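Local coordinates for protein transcriptional regulator (NtrC family) (Aquifex aeolicus, PDB 3DZD) that probably activates sigma-54-dependent transcription as an AAA+ ATPase controlled by a response-regulator receiver domain, here in its inactive, ADP-bound state, at residues A[139-144]-A[297-302]; A[170-175]-A[263-268]; A[313-318]-A[348-353]. All blocks are in the same frame, centred on the assembly; numbering follows the deposited sequence.

Interaction 1. Residues A[139-144]-A[297-302]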
loop_
_atom_site.group_PDB
_atom_site.type_symbol
_atom_site.label_atom_id
_atom_site.label_comp_id
_atom_site.label_asym_id
_atom_site.label_seq_id
_atom_site.Cartn_x
_atom_site.Cartn_y
_atom_site.Cartn_z
ATOM N N LEU A 139 -13.729 8.858 25.459
ATOM C CA LEU A 139 -14.318 9.954 24.689
ATOM C C LEU A 139 -13.439 11.206 24.746
ATOM O O LEU A 139 -13.346 11.955 23.773
ATOM C CB LEU A 139 -15.739 10.262 25.175
ATOM C CG LEU A 139 -16.696 9.078 24.989
ATOM C CD1 LEU A 139 -18.076 9.371 25.553
ATOM C CD2 LEU A 139 -16.771 8.681 23.503
ATOM N N GLU A 140 -12.789 11.419 25.882
ATOM C CA GLU A 140 -11.882 12.547 26.056
ATOM C C GLU A 140 -10.686 12.442 25.099
ATOM O O GLU A 140 -10.314 13.418 24.455
ATOM C CB GLU A 140 -11.426 12.601 27.514
ATOM C CG GLU A 140 -10.566 13.787 27.892
ATOM C CD GLU A 140 -10.106 13.721 29.352
ATOM O OE1 GLU A 140 -9.947 12.589 29.881
ATOM O OE2 GLU A 140 -9.907 14.799 29.975
ATOM N N ILE A 141 -10.101 11.245 25.006
ATOM C CA ILE A 141 -9.020 10.960 24.053
ATOM C C ILE A 141 -9.504 11.186 22.609
ATOM O O ILE A 141 -8.819 11.817 21.801
ATOM C CB ILE A 141 -8.470 9.515 24.233
ATOM C CG1 ILE A 141 -7.692 9.395 25.549
ATOM C CG2 ILE A 141 -7.605 9.085 23.052
ATOM C CD1 ILE A 141 -7.440 7.983 26.010
ATOM N N LYS A 142 -10.699 10.694 22.299
ATOM C CA LYS A 142 -11.246 10.834 20.947
ATOM C C LYS A 142 -11.424 12.287 20.508
ATOM O O LYS A 142 -11.270 12.599 19.323
ATOM C CB LYS A 142 -12.564 10.075 20.809
ATOM C CG LYS A 142 -12.403 8.568 20.795
ATOM C CD LYS A 142 -13.737 7.869 20.601
ATOM C CE LYS A 142 -13.544 6.383 20.383
ATOM N NZ LYS A 142 -14.808 5.624 20.623
ATOM N N ARG A 143 -11.736 13.169 21.459
ATOM C CA ARG A 143 -11.847 14.602 21.180
ATOM C C ARG A 143 -10.476 15.264 21.072
ATOM O O ARG A 143 -10.312 16.276 20.390
ATOM C CB ARG A 143 -12.660 15.312 22.266
ATOM C CG ARG A 143 -14.160 15.096 22.163
ATOM C CD ARG A 143 -14.937 15.904 23.208
ATOM N NE ARG A 143 -15.040 15.211 24.492
ATOM C CZ ARG A 143 -14.304 15.513 25.558
ATOM N NH1 ARG A 143 -13.416 16.501 25.486
ATOM N NH2 ARG A 143 -14.458 14.833 26.689
ATOM N N LEU A 144 -9.494 14.691 21.755
ATOM C CA LEU A 144 -8.166 15.278 21.812
ATOM C C LEU A 144 -7.380 15.013 20.529
ATOM O O LEU A 144 -6.647 15.875 20.046
ATOM C CB LEU A 144 -7.415 14.721 23.019
ATOM C CG LEU A 144 -5.936 15.065 23.143
ATOM C CD1 LEU A 144 -5.751 16.557 23.481
ATOM C CD2 LEU A 144 -5.266 14.161 24.181
ATOM N N TYR A 297 -2.561 9.578 27.453
ATOM C CA TYR A 297 -2.556 8.415 28.321
ATOM C C TYR A 297 -3.767 7.539 28.013
ATOM O O TYR A 297 -4.897 8.003 28.104
ATOM C CB TYR A 297 -2.595 8.851 29.790
ATOM C CG TYR A 297 -2.735 7.691 30.738
ATOM C CD1 TYR A 297 -1.658 6.864 31.006
ATOM C CD2 TYR A 297 -3.942 7.413 31.352
ATOM C CE1 TYR A 297 -1.777 5.798 31.862
ATOM C CE2 TYR A 297 -4.074 6.359 32.214
ATOM C CZ TYR A 297 -2.990 5.549 32.470
ATOM O OH TYR A 297 -3.111 4.476 33.323
ATOM N N LEU A 298 -3.531 6.289 27.632
ATOM C CA LEU A 298 -4.614 5.323 27.459
ATOM C C LEU A 298 -4.768 4.488 28.716
ATOM O O LEU A 298 -3.847 3.784 29.101
ATOM C CB LEU A 298 -4.331 4.371 26.288
ATOM C CG LEU A 298 -4.050 4.996 24.929
ATOM C CD1 LEU A 298 -3.997 3.927 23.832
ATOM C CD2 LEU A 298 -5.102 6.056 24.617
ATOM N N PRO A 299 -5.943 4.543 29.346
ATOM C CA PRO A 299 -6.204 3.770 30.571
ATOM C C PRO A 299 -6.277 2.259 30.309
ATOM O O PRO A 299 -6.652 1.861 29.212
ATOM C CB PRO A 299 -7.590 4.257 31.017
ATOM C CG PRO A 299 -8.040 5.255 30.007
ATOM C CD PRO A 299 -7.142 5.222 28.831
ATOM N N PRO A 300 -5.953 1.430 31.318
ATOM C CA PRO A 300 -6.154 -0.014 31.169
ATOM C C PRO A 300 -7.613 -0.323 30.885
ATOM O O PRO A 300 -8.509 0.467 31.210
ATOM C CB PRO A 300 -5.767 -0.575 32.536
ATOM C CG PRO A 300 -4.959 0.492 33.193
ATOM C CD PRO A 300 -5.458 1.786 32.657
ATOM N N LEU A 301 -7.843 -1.469 30.264
ATOM C CA LEU A 301 -9.183 -1.902 29.927
ATOM C C LEU A 301 -10.087 -1.969 31.167
ATOM O O LEU A 301 -11.253 -1.579 31.100
ATOM C CB LEU A 301 -9.127 -3.250 29.203
ATOM C CG LEU A 301 -10.450 -3.957 28.916
ATOM C CD1 LEU A 301 -11.419 -3.046 28.194
ATOM C CD2 LEU A 301 -10.184 -5.236 28.105
ATOM N N ARG A 302 -9.544 -2.445 32.291
ATOM C CA ARG A 302 -10.306 -2.547 33.537
ATOM C C ARG A 302 -10.697 -1.189 34.132
ATOM O O ARG A 302 -11.433 -1.133 35.120
ATOM C CB ARG A 302 -9.528 -3.349 34.584
ATOM C CG ARG A 302 -8.293 -2.641 35.073
ATOM C CD ARG A 302 -7.315 -3.577 35.729
ATOM N NE ARG A 302 -6.081 -2.901 36.132
ATOM C CZ ARG A 302 -4.986 -2.814 35.380
ATOM N NH1 ARG A 302 -4.951 -3.349 34.158
ATOM N NH2 ARG A 302 -3.915 -2.188 35.848
#

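Interaction 2. Residues A[170-175]-A[263-268]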
loop_
_atom_site.group_PDB
_atom_site.type_symbol
_atom_site.label_atom_id
_atom_site.label_comp_id
_atom_site.label_asym_id
_atom_site.label_seq_id
_atom_site.Cartn_x
_atom_site.Cartn_y
_atom_site.Cartn_z
ATOM N N ARG A 170 -2.430 5.646 14.392
ATOM C CA ARG A 170 -2.982 5.674 13.033
ATOM C C ARG A 170 -4.064 6.725 12.885
ATOM O O ARG A 170 -4.152 7.405 11.859
ATOM C CB ARG A 170 -3.535 4.308 12.629
ATOM C CG ARG A 170 -2.453 3.296 12.300
ATOM C CD ARG A 170 -3.034 1.977 11.822
ATOM N NE ARG A 170 -1.965 0.989 11.672
ATOM C CZ ARG A 170 -1.147 0.929 10.621
ATOM N NH1 ARG A 170 -1.286 1.798 9.619
ATOM N NH2 ARG A 170 -0.198 0.003 10.567
ATOM N N LEU A 171 -4.897 6.849 13.911
ATOM C CA LEU A 171 -5.924 7.873 13.912
ATOM C C LEU A 171 -5.268 9.225 13.755
ATOM O O LEU A 171 -5.670 10.019 12.907
ATOM C CB LEU A 171 -6.752 7.820 15.197
ATOM C CG LEU A 171 -7.697 6.613 15.269
ATOM C CD1 LEU A 171 -8.491 6.600 16.575
ATOM C CD2 LEU A 171 -8.640 6.585 14.061
ATOM N N ILE A 172 -4.244 9.479 14.570
ATOM C CA ILE A 172 -3.532 10.758 14.547
ATOM C C ILE A 172 -2.972 11.038 13.153
ATOM O O ILE A 172 -3.141 12.129 12.621
ATOM C CB ILE A 172 -2.377 10.789 15.586
ATOM C CG1 ILE A 172 -2.928 10.892 17.015
ATOM C CG2 ILE A 172 -1.419 11.937 15.295
ATOM C CD1 ILE A 172 -1.896 10.613 18.086
ATOM N N HIS A 173 -2.304 10.048 12.571
ATOM C CA HIS A 173 -1.772 10.178 11.224
ATOM C C HIS A 173 -2.896 10.536 10.248
ATOM O O HIS A 173 -2.831 11.547 9.544
ATOM C CB HIS A 173 -1.079 8.888 10.798
ATOM C CG HIS A 173 -0.664 8.872 9.359
ATOM N ND1 HIS A 173 0.349 9.669 8.867
ATOM C CD2 HIS A 173 -1.132 8.162 8.303
ATOM C CE1 HIS A 173 0.486 9.451 7.570
ATOM N NE2 HIS A 173 -0.397 8.538 7.205
ATOM N N ARG A 174 -3.931 9.703 10.233
ATOM C CA ARG A 174 -5.128 9.944 9.431
ATOM C C ARG A 174 -5.621 11.392 9.492
ATOM O O ARG A 174 -5.851 12.014 8.459
ATOM C CB ARG A 174 -6.250 9.008 9.883
ATOM C CG ARG A 174 -7.472 9.029 8.987
ATOM C CD ARG A 174 -7.166 8.371 7.655
ATOM N NE ARG A 174 -6.569 7.046 7.818
ATOM C CZ ARG A 174 -7.265 5.913 7.835
ATOM N NH1 ARG A 174 -8.584 5.945 7.699
ATOM N NH2 ARG A 174 -6.646 4.748 7.986
ATOM N N TYR A 175 -5.790 11.919 10.702
ATOM C CA TYR A 175 -6.321 13.271 10.896
ATOM C C TYR A 175 -5.303 14.363 10.581
ATOM O O TYR A 175 -5.679 15.477 10.221
ATOM C CB TYR A 175 -6.841 13.455 12.326
ATOM C CG TYR A 175 -8.058 12.615 12.658
ATOM C CD1 TYR A 175 -8.161 11.302 12.214
ATOM C CD2 TYR A 175 -9.095 13.125 13.432
ATOM C CE1 TYR A 175 -9.267 10.525 12.515
ATOM C CE2 TYR A 175 -10.206 12.350 13.743
ATOM C CZ TYR A 175 -10.285 11.050 13.280
ATOM O OH TYR A 175 -11.379 10.265 13.579
ATOM N N ASP A 263 11.340 14.241 6.510
ATOM C CA ASP A 263 10.284 15.068 7.044
ATOM C C ASP A 263 9.261 14.118 7.643
ATOM O O ASP A 263 8.389 13.615 6.944
ATOM C CB ASP A 263 9.680 15.921 5.931
ATOM C CG ASP A 263 8.383 16.585 6.337
ATOM O OD1 ASP A 263 8.346 17.284 7.375
ATOM O OD2 ASP A 263 7.391 16.409 5.600
ATOM N N ILE A 264 9.392 13.846 8.934
ATOM C CA ILE A 264 8.521 12.888 9.591
ATOM C C ILE A 264 7.848 13.499 10.798
ATOM O O ILE A 264 8.431 14.313 11.502
ATOM C CB ILE A 264 9.303 11.659 10.062
ATOM C CG1 ILE A 264 10.525 12.096 10.867
ATOM C CG2 ILE A 264 9.735 10.807 8.878
ATOM C CD1 ILE A 264 11.628 11.066 10.894
ATOM N N ARG A 265 6.603 13.109 11.017
ATOM C CA ARG A 265 5.934 13.362 12.280
ATOM C C ARG A 265 6.149 12.122 13.136
ATOM O O ARG A 265 5.806 11.011 12.735
ATOM C CB ARG A 265 4.449 13.612 12.055
ATOM C CG ARG A 265 3.796 14.446 13.125
ATOM C CD ARG A 265 3.350 13.594 14.310
ATOM N NE ARG A 265 2.752 14.444 15.336
ATOM C CZ ARG A 265 1.528 14.955 15.254
ATOM N NH1 ARG A 265 0.771 14.695 14.195
ATOM N NH2 ARG A 265 1.069 15.734 16.225
ATOM N N VAL A 266 6.741 12.313 14.305
ATOM C CA VAL A 266 7.110 11.201 15.163
ATOM C C VAL A 266 6.064 10.929 16.229
ATOM O O VAL A 266 5.725 11.811 17.024
ATOM C CB VAL A 266 8.446 11.468 15.859
ATOM C CG1 VAL A 266 8.793 10.314 16.790
ATOM C CG2 VAL A 266 9.537 11.687 14.820
ATOM N N ILE A 267 5.552 9.705 16.237
ATOM C CA ILE A 267 4.658 9.270 17.304
ATOM C C ILE A 267 5.304 8.097 18.022
ATOM O O ILE A 267 5.776 7.154 17.379
ATOM C CB ILE A 267 3.266 8.853 16.785
ATOM C CG1 ILE A 267 2.622 10.006 16.005
ATOM C CG2 ILE A 267 2.383 8.416 17.949
ATOM C CD1 ILE A 267 1.223 9.706 15.496
ATOM N N SER A 268 5.325 8.165 19.348
ATOM C CA SER A 268 5.971 7.145 20.152
ATOM C C SER A 268 5.001 6.567 21.144
ATOM O O SER A 268 4.015 7.202 21.501
ATOM C CB SER A 268 7.141 7.751 20.917
ATOM O OG SER A 268 8.075 8.288 20.015
#

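Interaction 3. Residues A[313-318]-A[348-353]. With ADP (adenosine-5'-diphosphate), chain C.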
loop_
_atom_site.group_PDB
_atom_site.type_symbol
_atom_site.label_atom_id
_atom_site.label_comp_id
_atom_site.label_asym_id
_atom_site.label_seq_id
_atom_site.Cartn_x
_atom_site.Cartn_y
_atom_site.Cartn_z
ATOM N N GLU A 313 -18.533 -7.389 22.019
ATOM C CA GLU A 313 -19.567 -7.490 21.006
ATOM C C GLU A 313 -18.986 -7.163 19.637
ATOM O O GLU A 313 -19.355 -7.770 18.636
ATOM C CB GLU A 313 -20.731 -6.556 21.345
ATOM C CG GLU A 313 -21.531 -7.017 22.556
ATOM C CD GLU A 313 -22.515 -5.976 23.056
ATOM O OE1 GLU A 313 -22.307 -4.769 22.795
ATOM O OE2 GLU A 313 -23.497 -6.370 23.723
ATOM N N TYR A 314 -18.061 -6.213 19.608
ATOM C CA TYR A 314 -17.417 -5.807 18.369
ATOM C C TYR A 314 -16.559 -6.948 17.818
ATOM O O TYR A 314 -16.540 -7.199 16.606
ATOM C CB TYR A 314 -16.585 -4.543 18.605
ATOM C CG TYR A 314 -15.547 -4.226 17.542
ATOM C CD1 TYR A 314 -15.874 -3.488 16.410
ATOM C CD2 TYR A 314 -14.233 -4.633 17.695
ATOM C CE1 TYR A 314 -14.923 -3.193 15.448
ATOM C CE2 TYR A 314 -13.280 -4.344 16.746
ATOM C CZ TYR A 314 -13.628 -3.627 15.627
ATOM O OH TYR A 314 -12.655 -3.345 14.700
ATOM N N PHE A 315 -15.850 -7.642 18.707
ATOM C CA PHE A 315 -14.990 -8.741 18.273
ATOM C C PHE A 315 -15.820 -9.978 17.922
ATOM O O PHE A 315 -15.551 -10.659 16.937
ATOM C CB PHE A 315 -13.922 -9.066 19.334
ATOM C CG PHE A 315 -12.855 -8.004 19.471
ATOM C CD1 PHE A 315 -12.135 -7.571 18.361
ATOM C CD2 PHE A 315 -12.577 -7.430 20.707
ATOM C CE1 PHE A 315 -11.162 -6.581 18.479
ATOM C CE2 PHE A 315 -11.597 -6.456 20.837
ATOM C CZ PHE A 315 -10.893 -6.022 19.727
ATOM N N LEU A 316 -16.831 -10.256 18.734
ATOM C CA LEU A 316 -17.708 -11.396 18.509
ATOM C C LEU A 316 -18.370 -11.307 17.136
ATOM O O LEU A 316 -18.477 -12.305 16.433
ATOM C CB LEU A 316 -18.773 -11.468 19.600
ATOM C CG LEU A 316 -19.787 -12.604 19.478
ATOM C CD1 LEU A 316 -19.107 -13.951 19.692
ATOM C CD2 LEU A 316 -20.931 -12.409 20.466
ATOM N N LYS A 317 -18.811 -10.111 16.754
ATOM C CA LYS A 317 -19.421 -9.924 15.446
ATOM C C LYS A 317 -18.394 -10.086 14.346
ATOM O O LYS A 317 -18.605 -10.827 13.393
ATOM C CB LYS A 317 -20.079 -8.551 15.328
ATOM C CG LYS A 317 -21.543 -8.531 15.715
ATOM C CD LYS A 317 -21.745 -9.068 17.124
ATOM C CE LYS A 317 -23.119 -8.709 17.661
ATOM N NZ LYS A 317 -24.197 -9.227 16.772
ATOM N N LYS A 318 -17.278 -9.385 14.481
ATOM C CA LYS A 318 -16.259 -9.383 13.447
ATOM C C LYS A 318 -15.746 -10.787 13.128
ATOM O O LYS A 318 -15.507 -11.118 11.961
ATOM C CB LYS A 318 -15.109 -8.462 13.848
ATOM C CG LYS A 318 -13.850 -8.642 13.037
ATOM C CD LYS A 318 -12.961 -7.411 13.150
ATOM C CE LYS A 318 -11.501 -7.819 13.173
ATOM N NZ LYS A 318 -11.287 -8.843 14.240
ATOM N N ARG A 348 -5.804 -6.725 23.962
ATOM C CA ARG A 348 -5.133 -7.798 23.258
ATOM C C ARG A 348 -5.584 -9.141 23.841
ATOM O O ARG A 348 -5.884 -10.078 23.107
ATOM C CB ARG A 348 -3.625 -7.601 23.391
ATOM C CG ARG A 348 -2.781 -8.526 22.579
ATOM C CD ARG A 348 -1.401 -7.921 22.474
ATOM N NE ARG A 348 -0.686 -8.022 23.739
ATOM C CZ ARG A 348 0.357 -7.267 24.064
ATOM N NH1 ARG A 348 0.796 -6.350 23.215
ATOM N NH2 ARG A 348 0.960 -7.433 25.235
ATOM N N GLU A 349 -5.650 -9.214 25.168
ATOM C CA GLU A 349 -6.176 -10.393 25.851
ATOM C C GLU A 349 -7.651 -10.647 25.493
ATOM O O GLU A 349 -8.009 -11.749 25.076
ATOM C CB GLU A 349 -6.002 -10.272 27.369
ATOM C CG GLU A 349 -6.414 -11.539 28.133
ATOM C CD GLU A 349 -6.285 -11.415 29.647
ATOM O OE1 GLU A 349 -5.502 -10.569 30.139
ATOM O OE2 GLU A 349 -6.980 -12.172 30.354
ATOM N N LEU A 350 -8.493 -9.626 25.644
ATOM C CA LEU A 350 -9.911 -9.750 25.310
ATOM C C LEU A 350 -10.147 -10.229 23.877
ATOM O O LEU A 350 -10.962 -11.117 23.647
ATOM C CB LEU A 350 -10.649 -8.428 25.518
ATOM C CG LEU A 350 -12.143 -8.432 25.172
ATOM C CD1 LEU A 350 -12.960 -9.267 26.145
ATOM C CD2 LEU A 350 -12.679 -7.018 25.131
ATOM N N LYS A 351 -9.440 -9.640 22.917
ATOM C CA LYS A 351 -9.665 -9.970 21.521
ATOM C C LYS A 351 -9.386 -11.449 21.297
ATOM O O LYS A 351 -10.212 -12.181 20.755
ATOM C CB LYS A 351 -8.776 -9.130 20.595
ATOM C CG LYS A 351 -9.160 -9.268 19.135
ATOM C CD LYS A 351 -8.181 -8.593 18.177
ATOM C CE LYS A 351 -6.892 -9.386 18.060
ATOM N NZ LYS A 351 -6.195 -9.069 16.778
ATOM N N ASN A 352 -8.210 -11.875 21.729
ATOM C CA ASN A 352 -7.812 -13.246 21.570
ATOM C C ASN A 352 -8.756 -14.201 22.287
ATOM O O ASN A 352 -9.011 -15.299 21.806
ATOM C CB ASN A 352 -6.391 -13.437 22.073
ATOM C CG ASN A 352 -6.036 -14.895 22.235
ATOM O OD1 ASN A 352 -6.351 -15.510 23.248
ATOM N ND2 ASN A 352 -5.383 -15.455 21.231
ATOM N N LEU A 353 -9.282 -13.779 23.432
ATOM C CA LEU A 353 -10.219 -14.611 24.174
ATOM C C LEU A 353 -11.553 -14.776 23.435
ATOM O O LEU A 353 -12.181 -15.826 23.507
ATOM C CB LEU A 353 -10.446 -14.061 25.590
ATOM C CG LEU A 353 -11.541 -14.782 26.372
ATOM C CD1 LEU A 353 -11.080 -15.168 27.765
ATOM C CD2 LEU A 353 -12.805 -13.943 26.453
HETATM P PB ADP C . -0.843 -1.800 21.892
HETATM O O1B ADP C . -0.552 -1.095 20.582
HETATM O O2B ADP C . 0.277 -2.687 22.390
HETATM O O3B ADP C . -1.357 -0.901 22.976
HETATM P PA ADP C . -2.764 -3.182 20.212
HETATM O O1A ADP C . -3.745 -2.118 19.804
HETATM O O2A ADP C . -1.679 -3.550 19.221
HETATM O O3A ADP C . -2.117 -2.776 21.644
HETATM O "O5'" ADP C . -3.580 -4.524 20.559
HETATM C "C5'" ADP C . -5.000 -4.515 20.623
HETATM C "C4'" ADP C . -5.626 -5.402 19.565
HETATM O "O4'" ADP C . -7.027 -5.169 19.641
HETATM C "C3'" ADP C . -5.247 -4.927 18.178
HETATM O "O3'" ADP C . -5.515 -5.977 17.243
HETATM C "C2'" ADP C . -6.211 -3.816 17.855
HETATM O "O2'" ADP C . -6.572 -3.976 16.481
HETATM C "C1'" ADP C . -7.415 -4.142 18.714
HETATM N N9 ADP C . -7.875 -2.969 19.486
HETATM C C8 ADP C . -7.209 -2.393 20.504
HETATM N N7 ADP C . -7.900 -1.362 21.027
HETATM C C5 ADP C . -9.047 -1.266 20.333
HETATM C C6 ADP C . -10.226 -0.375 20.367
HETATM N N6 ADP C . -10.311 0.631 21.278
HETATM N N1 ADP C . -11.207 -0.607 19.476
HETATM C C2 ADP C . -11.120 -1.610 18.581
HETATM N N3 ADP C . -10.078 -2.453 18.484
HETATM C C4 ADP C . -9.030 -2.330 19.322
#

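Interaction 1. Residues A[139-144]-A[297-302]
I141 drives its CD1 methyl into the bend of chain formed by Y297, L298 and P299, where strand 294-297 gives way to the loop leading to helix 307-322. CD1 lies 3.3 Å from CD2 of L298; the side chains cross at about a right angle and meet through one methyl of each. It is also 3.3 Å from the backbone O of Y297, a carbon resting against a carbonyl oxygen, and 4.0 Å from CD of P299. The isoleucine is stretched toward this corner: CD1 stands anti to CA (chi2 164°), which carries the contact well out from helix 136-149. I141 also packs on I296 of the strand, while L298 continues inward to K165 and V168 of helix 165-176 and is paired through its backbone with T158. The contact thus fastens the first helix of the AAA+ core to the far end of its edge strand, at the exit toward the lid, with the L298 side chain about 6 Å from ADP. No hydrogen bond crosses between the two segments; the attachment rests on van der Waals contact of one methyl with a leucine, a proline ring and a backbone carbonyl.

Interaction 2. Residues A[170-175]-A[263-268]
In the alpha/beta core of the AAA+ ATPase module, the helix that follows the P-loop, 165-176, lies against the parallel sheet at its central strand 265-270. The sheet runs 2-3-4-1-5, with strand 265-270 between strand 225-229 and the P-loop strand 155-158, as in AAA+ proteins. One helix residue, I172, makes the contact with two alternate residues of the strand, R265 and I267, whose side chains leave the same face of the sheet. The CG2 methyl of I172 stands anti to its own backbone N and takes the leading role, meeting CD1 of I267 at 3.5 Å. That same CD1 also lies 3.8 Å from CB of I172, so the tip of I267 lies against the branch of I172, nearer CG2 than CB. I267 itself is wedged between its strand neighbours, touching T225 and F227 on one and I157 on the other, while I172 reaches I145 of helix 136-149. The helix therefore packs on the sheet and on the neighbouring helix through the same side chain. R265 is an arginine buried at this interface. Its chain bends sharply at chi2 (-85°), and the guanidinium is spent on backbone carbonyls: NE on A153, NH2 on I148 and NH1 on A149. With a bond to each of its three nitrogens, the group's rotation is probably fixed. I148 and A149 lie at the C-terminal end of helix 136-149, whose carbonyls would probably favour the positive charge. I172 adds an apolar neighbour to this polar group, crossing the arginine chain at about a right angle, with its CG2 3.7 Å from R265 NH1.

Interaction 3. Residues A[313-318]-A[348-353]
K351 serves two partners at once: its methylenes lie over the ring of F315 while its ammonium goes on to the nucleotide. CG of K351 sits 3.6 Å from the F315 ring centroid, 18° off the normal, a CH-pi contact over the face, and 3.4 Å from CE1 of F315. Beyond it the chain turns at chi3 (74°), bringing NZ of K351 to within a 3.2 Å hydrogen bond of the ribose O3' of ADP. CD2 of Y314 lies on the other face of the F315 ring, toward the rim, so the phenyl sits between a lysine chain and the edge of a tyrosine. L350 CD2 lies 4.4 Å from F315 CD2, at the edge of the ring. These residues join helices 307-322 and 346-359 of the AAA+ lid, which borders the adenosine here. F315 CZ comes 3.9 Å from N3 of the adenine, and Y314 CE2 likewise 3.9 Å from its C2. R348, probably the sensor II arginine of the family, turns to the phosphates, NH1 resting 3.8 Å from O2B, longer than a hydrogen bond. The outer side of helix 346-359 faces the second subunit, where N352 is hydrogen-bonded to E355 and N352 of that chain.

All three contacts are largely buried, yet they differ in what they join. Interaction 2 lies deepest, its centre about 11 Å from the centre of the chain, and ties a helix to the middle of the core sheet; interaction 1 works at the sheet's edge, where L298 also touches helix 165-176 of interaction 2. Both rest on a helix isoleucine, set against leucine and proline in interaction 1 and against isoleucine and arginine in interaction 2. Interaction 3 pairs two lid helices through an aromatic ring and a lysine that also holds ADP. L301 CD2 packs on L350 CB at 4.1 Å, so interactions 1 and 3 meet at the core-lid junction. Interaction 3 alone borders the second subunit.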